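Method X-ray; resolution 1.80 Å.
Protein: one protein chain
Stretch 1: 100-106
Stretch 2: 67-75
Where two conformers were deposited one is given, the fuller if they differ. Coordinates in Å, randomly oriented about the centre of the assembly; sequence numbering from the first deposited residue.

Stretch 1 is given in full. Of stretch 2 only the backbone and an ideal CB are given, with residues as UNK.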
# COMPACT_ATOMS: atom_id res chain seq x y z
N ASP A 100 18.03 -0.53 8.00
CA ASP A 100 19.06 -0.80 6.99
C ASP A 100 18.49 -1.73 5.90
O ASP A 100 18.74 -1.52 4.70
CB ASP A 100 20.29 -1.45 7.64
CG ASP A 100 21.39 -1.72 6.65
OD1 ASP A 100 21.57 -2.90 6.27
OD2 ASP A 100 22.06 -0.77 6.23
N GLU A 101 17.75 -2.74 6.32
CA GLU A 101 17.09 -3.66 5.40
C GLU A 101 16.07 -2.98 4.48
O GLU A 101 15.99 -3.31 3.31
CB GLU A 101 16.46 -4.84 6.15
CG GLU A 101 15.87 -5.97 5.26
CD GLU A 101 16.90 -6.68 4.38
OE1 GLU A 101 18.12 -6.62 4.64
OE2 GLU A 101 16.47 -7.34 3.42
N LEU A 102 15.31 -2.01 5.00
CA LEU A 102 14.31 -1.31 4.18
C LEU A 102 14.92 -0.46 3.07
O LEU A 102 14.35 -0.35 1.98
CB LEU A 102 13.36 -0.49 5.04
CG LEU A 102 12.52 -1.40 5.93
CD1 LEU A 102 11.56 -0.55 6.79
CD2 LEU A 102 11.76 -2.45 5.11
N THR A 103 16.09 0.12 3.34
CA THR A 103 16.85 0.79 2.30
C THR A 103 17.21 -0.18 1.16
O THR A 103 17.06 0.17 -0.01
CB THR A 103 18.11 1.47 2.88
OG1 THR A 103 17.71 2.53 3.75
CG2 THR A 103 18.96 2.08 1.75
N LYS A 104 17.67 -1.39 1.50
CA LYS A 104 17.97 -2.41 0.47
C LYS A 104 16.72 -2.90 -0.26
O LYS A 104 16.77 -3.23 -1.45
CB LYS A 104 18.70 -3.61 1.09
CG LYS A 104 20.06 -3.29 1.70
CD LYS A 104 20.49 -4.43 2.62
CE LYS A 104 21.84 -4.14 3.23
NZ LYS A 104 22.15 -5.10 4.32
N VAL A 105 15.61 -2.98 0.46
CA VAL A 105 14.32 -3.41 -0.12
C VAL A 105 13.81 -2.37 -1.11
O VAL A 105 13.33 -2.73 -2.20
CB VAL A 105 13.25 -3.72 0.98
CG1 VAL A 105 11.83 -3.84 0.38
CG2 VAL A 105 13.60 -5.02 1.72
N GLU A 106 13.92 -1.08 -0.75
CA GLU A 106 13.52 0.02 -1.65
C GLU A 106 14.29 -0.06 -2.96
O GLU A 106 13.73 0.11 -4.05
CB GLU A 106 13.74 1.38 -0.99
CG GLU A 106 12.71 1.74 0.08
CD GLU A 106 13.05 3.01 0.86
OE1 GLU A 106 14.23 3.42 0.83
OE2 GLU A 106 12.15 3.58 1.53
N UNK A 67 7.64 -11.15 -0.74
CA UNK A 67 8.87 -11.94 -0.90
C UNK A 67 10.10 -11.25 -0.34
O UNK A 67 11.12 -11.11 -1.03
CB UNK A 67 9.10 -12.25 -2.38
N UNK A 68 9.98 -10.80 0.91
CA UNK A 68 11.04 -10.06 1.58
C UNK A 68 11.41 -10.77 2.89
O UNK A 68 10.98 -10.36 3.99
CB UNK A 68 10.61 -8.62 1.85
N UNK A 69 12.20 -11.86 2.79
CA UNK A 69 12.37 -12.73 3.95
C UNK A 69 12.97 -12.06 5.19
O UNK A 69 12.51 -12.32 6.29
CB UNK A 69 13.26 -13.91 3.55
N UNK A 70 13.99 -11.22 5.01
CA UNK A 70 14.67 -10.58 6.14
C UNK A 70 13.74 -9.57 6.82
O UNK A 70 13.64 -9.56 8.06
CB UNK A 70 15.95 -9.89 5.67
N UNK A 71 13.05 -8.78 6.00
CA UNK A 71 12.02 -7.85 6.49
C UNK A 71 10.98 -8.60 7.31
O UNK A 71 10.62 -8.16 8.42
CB UNK A 71 11.35 -7.12 5.33
N UNK A 72 10.49 -9.71 6.77
CA UNK A 72 9.45 -10.49 7.43
C UNK A 72 9.89 -10.95 8.81
O UNK A 72 9.15 -10.81 9.78
CB UNK A 72 9.07 -11.70 6.57
N UNK A 73 11.11 -11.49 8.88
CA UNK A 73 11.67 -12.01 10.12
C UNK A 73 11.84 -10.89 11.15
O UNK A 73 11.43 -11.02 12.31
CB UNK A 73 13.01 -12.69 9.85
N UNK A 74 12.46 -9.80 10.70
CA UNK A 74 12.73 -8.67 11.60
C UNK A 74 11.42 -8.09 12.14
O UNK A 74 11.32 -7.81 13.35
CB UNK A 74 13.53 -7.58 10.88
N UNK A 75 10.42 -7.94 11.27
CA UNK A 75 9.10 -7.45 11.70
C UNK A 75 8.45 -8.41 12.70
O UNK A 75 7.86 -7.97 13.67
CB UNK A 75 8.18 -7.26 10.49

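Stretch 1 is a helix, and from position 69 onward stretch 2 is another; their N-to-C directions lie 150° apart, so the two run roughly antiparallel, with axes 9.9 Å apart at closest approach. From stretch 1 it is mainly E101, L102 and V105 that reach across.

Position 67 has phi/psi of 56/51, and its ideal CB has no atom of stretch 1 within 5.5 Å. Positive phi favours glycine, with asparagine or aspartate less comfortable alternatives. The residue is G67.

Position 68 directs CA-to-CB toward stretch 1, its ideal CB 4.7 Å from V105 CG2. An apolar side chain of modest size, such as valine, isoleucine or leucine, would suit this methyl surface. It is V68, in the m rotamer, and its CG1 packs 4.1 Å from V105 CG1. The residue occupies the N-cap position, but its side chain has no polar atom to offer the helix; V68 O accepts a hydrogen bond from the backbone N of position 72 at 2.9 Å.

Position 69 opens the helix with phi -60, and its CB points sideways into space that stretch 1 leaves empty. Many residues would fit; proline is favoured in a first turn, where its missing NH costs no helical hydrogen bond. P69 is found.

Position 70 points toward stretch 1, its ideal CB only 3.4 Å from E101 OE2. A small or polar side chain would suit, whereas an acidic one would bring like charges together. T70 places its CB 3.5 Å from E101 OE2, while its OG1 is hydrogen-bonded elsewhere in the structure.

Position 71 points sideways, yet its ideal CB lies 4.7 Å from each of E101 CG, L102 CD2 and V105 CG2. Alanine, serine, threonine or valine would fit so close an approach, the CA atoms of positions 71 and 101 being 6.7 Å apart. T71 touches all three residues: its OG1 lies 3.4 Å from V105 CG2, 3.6 Å from E101 CG and 3.9 Å from L102 CD2. A water links the helices here, accepting from T71 N at 3.0 Å and donating to E101 OE2 at 2.7 Å.

Positions 72 and 73 are out of reach of stretch 1, which therefore sets little restriction; long polar side chains suit a helix there. They are Q72 and R73.

Position 74 again points toward stretch 1, but from farther off, so only a side chain of some length makes contact, and an apolar one such as leucine or methionine would suit the aliphatic part of E101. L74 extends CD1 to 4.3 Å from E101 CB.

Position 75, out of reach, is left unspecified by stretch 1; it is C75.

Stretch 2 67-75: GVPTTQRLC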
# COMPACT_ATOMS: atom_id res chain seq x y z
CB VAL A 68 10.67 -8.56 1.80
CG1 VAL A 68 10.82 -7.77 0.49
CG2 VAL A 68 9.25 -8.42 2.33
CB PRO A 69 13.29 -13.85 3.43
CG PRO A 69 13.04 -13.86 1.94
CD PRO A 69 12.88 -12.40 1.59
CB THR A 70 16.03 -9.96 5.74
OG1 THR A 70 16.90 -11.01 5.29
CG2 THR A 70 16.70 -9.24 6.92
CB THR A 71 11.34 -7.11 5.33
OG1 THR A 71 12.31 -6.32 4.61
CG2 THR A 71 10.25 -6.19 5.82
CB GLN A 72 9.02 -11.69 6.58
CG GLN A 72 7.86 -12.48 7.19
CD GLN A 72 7.58 -13.80 6.49
OE1 GLN A 72 8.50 -14.56 6.18
NE2 GLN A 72 6.31 -14.09 6.26
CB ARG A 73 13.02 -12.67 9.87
CG ARG A 73 13.78 -13.03 11.15
CD ARG A 73 15.02 -13.81 10.84
NE ARG A 73 16.05 -13.00 10.20
CZ ARG A 73 16.85 -12.16 10.83
NH1 ARG A 73 17.77 -11.49 10.16
NH2 ARG A 73 16.73 -11.97 12.14
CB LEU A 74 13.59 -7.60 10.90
CG LEU A 74 15.07 -8.03 10.66
CD1 LEU A 74 15.80 -6.99 9.86
CD2 LEU A 74 15.86 -8.31 11.96
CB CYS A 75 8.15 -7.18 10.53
SG CYS A 75 8.58 -5.72 9.59
O HOH W 1 13.90 -8.10 3.22
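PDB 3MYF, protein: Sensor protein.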